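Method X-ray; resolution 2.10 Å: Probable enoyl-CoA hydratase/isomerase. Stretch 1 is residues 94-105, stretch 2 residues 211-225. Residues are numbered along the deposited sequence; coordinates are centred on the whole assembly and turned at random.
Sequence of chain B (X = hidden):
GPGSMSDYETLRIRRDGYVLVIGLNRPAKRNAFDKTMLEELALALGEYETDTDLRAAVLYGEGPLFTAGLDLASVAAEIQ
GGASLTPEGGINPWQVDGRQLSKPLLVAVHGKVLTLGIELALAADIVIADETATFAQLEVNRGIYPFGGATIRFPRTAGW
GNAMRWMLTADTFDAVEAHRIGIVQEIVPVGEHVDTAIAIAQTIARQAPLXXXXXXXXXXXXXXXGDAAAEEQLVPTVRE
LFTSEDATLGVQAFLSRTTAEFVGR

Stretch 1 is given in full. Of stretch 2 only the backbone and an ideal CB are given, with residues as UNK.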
# COMPACT_ATOMS: atom_id res chain seq x y z
N TRP B 94 -13.72 -15.12 6.23
CA TRP B 94 -13.25 -13.73 6.13
C TRP B 94 -12.08 -13.42 7.08
O TRP B 94 -11.43 -12.37 6.95
CB TRP B 94 -14.41 -12.75 6.33
CG TRP B 94 -15.33 -12.79 5.17
CD1 TRP B 94 -15.32 -11.99 4.08
CD2 TRP B 94 -16.36 -13.76 4.94
NE1 TRP B 94 -16.31 -12.37 3.19
CE2 TRP B 94 -16.95 -13.46 3.70
CE3 TRP B 94 -16.85 -14.85 5.68
CZ2 TRP B 94 -18.00 -14.22 3.18
CZ3 TRP B 94 -17.90 -15.60 5.15
CH2 TRP B 94 -18.46 -15.28 3.92
N GLN B 95 -11.80 -14.34 8.01
CA GLN B 95 -10.57 -14.30 8.81
C GLN B 95 -10.36 -12.94 9.52
O GLN B 95 -9.25 -12.39 9.53
CB GLN B 95 -9.37 -14.69 7.95
CG GLN B 95 -9.51 -16.07 7.30
CD GLN B 95 -8.46 -16.32 6.24
OE1 GLN B 95 -7.26 -16.34 6.53
NE2 GLN B 95 -8.89 -16.51 5.01
N VAL B 96 -11.42 -12.45 10.13
CA VAL B 96 -11.43 -11.20 10.89
C VAL B 96 -11.76 -11.39 12.38
O VAL B 96 -12.13 -10.42 13.04
CB VAL B 96 -12.47 -10.21 10.30
CG1 VAL B 96 -12.00 -9.65 9.00
CG2 VAL B 96 -13.83 -10.89 10.16
N ASP B 97 -11.64 -12.61 12.91
CA ASP B 97 -11.90 -12.85 14.32
C ASP B 97 -10.62 -13.17 15.07
O ASP B 97 -10.68 -13.63 16.18
CB ASP B 97 -12.90 -14.00 14.53
CG ASP B 97 -14.27 -13.72 13.93
OD1 ASP B 97 -14.70 -12.54 13.90
OD2 ASP B 97 -14.92 -14.68 13.49
N GLY B 98 -9.46 -12.90 14.48
CA GLY B 98 -8.19 -13.11 15.17
C GLY B 98 -7.43 -14.33 14.68
O GLY B 98 -6.34 -14.62 15.17
N ARG B 99 -7.99 -15.03 13.70
CA ARG B 99 -7.37 -16.23 13.17
C ARG B 99 -7.34 -16.21 11.64
O ARG B 99 -8.35 -15.91 11.00
CB ARG B 99 -8.17 -17.44 13.67
CG ARG B 99 -7.52 -18.79 13.40
CD ARG B 99 -8.35 -19.91 14.02
NE ARG B 99 -7.87 -21.23 13.63
CZ ARG B 99 -8.63 -22.33 13.59
NH1 ARG B 99 -9.93 -22.27 13.88
NH2 ARG B 99 -8.09 -23.50 13.24
N GLN B 100 -6.19 -16.54 11.08
CA GLN B 100 -6.04 -16.63 9.64
C GLN B 100 -5.48 -17.98 9.19
O GLN B 100 -4.82 -18.69 9.96
CB GLN B 100 -5.14 -15.50 9.14
CG GLN B 100 -5.74 -14.14 9.27
CD GLN B 100 -5.03 -13.29 10.25
OE1 GLN B 100 -5.01 -13.57 11.47
NE2 GLN B 100 -4.43 -12.21 9.74
N LEU B 101 -5.73 -18.30 7.92
CA LEU B 101 -5.20 -19.53 7.29
C LEU B 101 -3.67 -19.56 7.24
O LEU B 101 -3.02 -18.55 6.92
CB LEU B 101 -5.75 -19.68 5.87
CG LEU B 101 -7.24 -20.01 5.77
CD1 LEU B 101 -7.67 -20.05 4.30
CD2 LEU B 101 -7.54 -21.34 6.50
N SER B 102 -3.11 -20.74 7.52
CA SER B 102 -1.66 -20.96 7.54
C SER B 102 -1.14 -21.31 6.17
O SER B 102 0.07 -21.35 5.97
CB SER B 102 -1.31 -22.14 8.46
OG SER B 102 -1.61 -21.82 9.80
N LYS B 103 -2.06 -21.60 5.26
CA LYS B 103 -1.70 -22.03 3.91
C LYS B 103 -2.49 -21.22 2.89
O LYS B 103 -3.50 -20.58 3.24
CB LYS B 103 -1.97 -23.53 3.74
CG LYS B 103 -1.21 -24.38 4.72
CD LYS B 103 -1.47 -25.84 4.47
CE LYS B 103 -2.86 -26.27 4.88
NZ LYS B 103 -2.98 -27.75 4.78
N PRO B 104 -2.04 -21.25 1.63
CA PRO B 104 -2.55 -20.32 0.63
C PRO B 104 -4.01 -20.53 0.25
O PRO B 104 -4.48 -21.67 0.21
CB PRO B 104 -1.62 -20.53 -0.56
CG PRO B 104 -0.37 -21.05 0.03
CD PRO B 104 -0.84 -21.95 1.13
N LEU B 105 -4.71 -19.43 0.02
CA LEU B 105 -6.06 -19.42 -0.54
C LEU B 105 -6.08 -18.54 -1.80
O LEU B 105 -5.64 -17.40 -1.79
CB LEU B 105 -7.07 -18.92 0.47
CG LEU B 105 -8.54 -18.89 0.01
CD1 LEU B 105 -9.15 -20.27 -0.30
CD2 LEU B 105 -9.43 -18.12 1.03
N UNK B 211 8.30 -23.44 3.56
CA UNK B 211 8.75 -22.13 3.07
C UNK B 211 7.57 -21.26 2.69
O UNK B 211 7.55 -20.07 2.97
CB UNK B 211 9.68 -22.29 1.87
N UNK B 212 6.58 -21.87 2.03
CA UNK B 212 5.33 -21.19 1.69
C UNK B 212 4.67 -20.72 3.00
O UNK B 212 4.27 -19.57 3.14
CB UNK B 212 4.40 -22.11 0.90
N UNK B 213 4.62 -21.62 3.97
CA UNK B 213 3.98 -21.33 5.25
C UNK B 213 4.70 -20.23 6.00
O UNK B 213 4.06 -19.32 6.54
CB UNK B 213 3.92 -22.59 6.11
N UNK B 214 6.03 -20.30 5.99
CA UNK B 214 6.86 -19.26 6.62
C UNK B 214 6.65 -17.89 5.96
O UNK B 214 6.62 -16.88 6.63
CB UNK B 214 8.34 -19.65 6.55
N UNK B 215 6.54 -17.86 4.64
CA UNK B 215 6.24 -16.63 3.89
C UNK B 215 4.93 -15.96 4.37
O UNK B 215 4.89 -14.75 4.66
CB UNK B 215 6.14 -16.95 2.40
N UNK B 216 3.87 -16.76 4.48
CA UNK B 216 2.58 -16.28 4.95
C UNK B 216 2.67 -15.84 6.40
O UNK B 216 2.18 -14.79 6.74
CB UNK B 216 1.51 -17.36 4.79
N UNK B 217 3.33 -16.65 7.24
CA UNK B 217 3.43 -16.39 8.67
C UNK B 217 4.18 -15.09 8.98
O UNK B 217 3.69 -14.24 9.74
CB UNK B 217 4.13 -17.57 9.36
N UNK B 218 5.34 -14.90 8.38
CA UNK B 218 6.10 -13.71 8.67
C UNK B 218 5.41 -12.45 8.11
O UNK B 218 5.41 -11.42 8.77
CB UNK B 218 7.51 -13.85 8.10
N UNK B 219 4.84 -12.56 6.90
CA UNK B 219 4.09 -11.47 6.30
C UNK B 219 2.92 -11.04 7.21
O UNK B 219 2.71 -9.84 7.41
CB UNK B 219 3.57 -11.89 4.92
N UNK B 220 2.18 -12.01 7.75
CA UNK B 220 1.08 -11.68 8.66
C UNK B 220 1.54 -11.05 9.97
O UNK B 220 0.90 -10.15 10.48
CB UNK B 220 0.27 -12.94 8.97
N UNK B 221 2.64 -11.56 10.52
CA UNK B 221 3.23 -11.02 11.76
C UNK B 221 3.60 -9.55 11.58
O UNK B 221 3.34 -8.74 12.47
CB UNK B 221 4.47 -11.83 12.17
N UNK B 222 4.16 -9.21 10.42
CA UNK B 222 4.51 -7.82 10.09
C UNK B 222 3.30 -6.89 10.16
O UNK B 222 3.38 -5.76 10.69
CB UNK B 222 5.13 -7.75 8.69
N UNK B 223 2.19 -7.35 9.58
CA UNK B 223 0.96 -6.58 9.60
C UNK B 223 0.41 -6.48 11.01
O UNK B 223 0.01 -5.39 11.42
CB UNK B 223 -0.08 -7.21 8.67
N UNK B 224 0.38 -7.59 11.76
CA UNK B 224 -0.28 -7.62 13.08
C UNK B 224 0.55 -7.00 14.20
O UNK B 224 -0.02 -6.42 15.12
CB UNK B 224 -0.61 -9.07 13.45
N UNK B 225 1.85 -7.26 14.21
CA UNK B 225 2.73 -6.80 15.30
C UNK B 225 3.73 -5.74 14.89
O UNK B 225 4.32 -5.13 15.75
CB UNK B 225 3.49 -7.99 15.88

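Stretch 2 has helical backbone angles, and stretch 1 runs past it as an irregular segment, so only one side of the helix can meet it. Position 211 lies out of reach, and stretch 1 places no demand on it; it is Gly211.

At 212 CA-to-CB points toward stretch 1, and the ideal CB lies 5.0 Å from Pro104 CG. A modest apolar side chain such as valine, isoleucine or leucine would suit that ring. The residue is Val212, chi1 t, and its CG1 packs 3.4 Å from Pro104 CG.

At 213 the bond points sideways, with the ideal CB 4.0 Å from Ser102 O. A long, flexible side chain, polar or not, could pass the carbonyl and run along Lys103. Gln213 does so: its CG lies 3.6 Å from Ser102 O and its NE2 4.1 Å from Lys103 CG. A water donates to both Ser102 O and Gln213 O, at 2.8 and 2.6 Å from the water O, tying the two backbones together.

Position 214 points away and 215 is out of reach; many residues would fit. They are Ala214 and Thr215, whose OG1 donates to Gly211 O, 2.8 Å.

At 216 CB points toward the chain between Leu101 and Pro104, 4.4 Å from Ser102 O. A branched apolar side chain could cover the backbone and the proline ring; methionine is also plausible. Leu216 (m, t) brings CD1 to 3.6 Å from Lys103 C and 3.9 Å from Pro104 CD.

Positions 217, 218 and 219 make no contact with stretch 1, which leaves the choice open: Arg217, Asn218 and Ala219.

At 220 CB points toward Gln100, 4.8 Å from its NE2, while Leu101 O offers an acceptor farther off. A long donor, lysine or arginine, is favoured; glutamine is possible. Arg220 donates from NH2 to Leu101 O, 2.8 Å, and more weakly from NE to the same Leu101 O, 3.3 Å. Gln100 CB covers one guanidinium face, while the carbonyl lies at its edge, where the N-H groups point.

Positions 221, 222 and 223 are likewise untouched: Leu221, Ala222 and Val223.

At 224 CB points toward stretch 1 but finds nothing within 5.5 Å, so only a long side chain could bridge the gap. Arg224, bent through three m rotamers, brings NH2 to 4.1 Å from Gly98 CA and sets a guanidinium face under Gln100 OE1.

Position 225, out of reach, is Glu225.

Stretch 2 211-225: GVQATLRNARLAVRE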
# COMPACT_ATOMS: atom_id res chain seq x y z
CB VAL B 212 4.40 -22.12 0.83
CG1 VAL B 212 2.99 -21.53 0.64
CG2 VAL B 212 5.05 -22.44 -0.54
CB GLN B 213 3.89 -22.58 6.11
CG GLN B 213 2.84 -23.58 5.61
CD GLN B 213 2.86 -24.85 6.42
OE1 GLN B 213 3.22 -24.83 7.60
NE2 GLN B 213 2.46 -25.96 5.80
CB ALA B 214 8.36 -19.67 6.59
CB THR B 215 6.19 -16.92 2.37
OG1 THR B 215 7.44 -17.50 1.94
CG2 THR B 215 5.96 -15.65 1.59
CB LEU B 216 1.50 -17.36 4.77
CG LEU B 216 1.01 -17.61 3.34
CD1 LEU B 216 0.07 -18.79 3.28
CD2 LEU B 216 0.31 -16.36 2.81
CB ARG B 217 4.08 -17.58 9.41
CG ARG B 217 4.09 -17.47 10.95
CD ARG B 217 4.52 -18.77 11.65
NE ARG B 217 5.87 -19.19 11.27
CZ ARG B 217 6.18 -20.21 10.47
NH1 ARG B 217 5.24 -20.99 9.93
NH2 ARG B 217 7.46 -20.45 10.20
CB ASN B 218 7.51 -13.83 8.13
CG ASN B 218 8.42 -12.77 8.67
OD1 ASN B 218 8.61 -11.71 8.04
ND2 ASN B 218 8.98 -13.02 9.86
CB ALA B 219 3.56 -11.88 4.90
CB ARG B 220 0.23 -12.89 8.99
CG ARG B 220 -0.59 -13.43 7.83
CD ARG B 220 -1.57 -14.47 8.35
NE ARG B 220 -2.01 -15.42 7.33
CZ ARG B 220 -2.83 -15.15 6.32
NH1 ARG B 220 -3.31 -13.93 6.14
NH2 ARG B 220 -3.18 -16.12 5.46
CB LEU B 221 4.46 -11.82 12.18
CG LEU B 221 5.08 -11.44 13.54
CD1 LEU B 221 4.03 -11.45 14.62
CD2 LEU B 221 6.26 -12.38 13.87
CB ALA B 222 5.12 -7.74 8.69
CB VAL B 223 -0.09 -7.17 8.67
CG1 VAL B 223 -1.45 -6.47 8.86
CG2 VAL B 223 0.39 -7.06 7.22
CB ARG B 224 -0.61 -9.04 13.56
CG ARG B 224 -1.37 -9.90 12.62
CD ARG B 224 -2.76 -9.49 12.45
NE ARG B 224 -3.64 -9.72 13.60
CZ ARG B 224 -4.98 -9.74 13.50
NH1 ARG B 224 -5.56 -9.63 12.31
NH2 ARG B 224 -5.73 -9.90 14.58
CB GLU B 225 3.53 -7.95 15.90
CG GLU B 225 2.71 -9.03 16.52
CD GLU B 225 3.50 -9.91 17.52
OE1 GLU B 225 4.62 -9.53 17.95
OE2 GLU B 225 2.98 -11.00 17.87
O HOH W 1 1.74 -19.84 7.56
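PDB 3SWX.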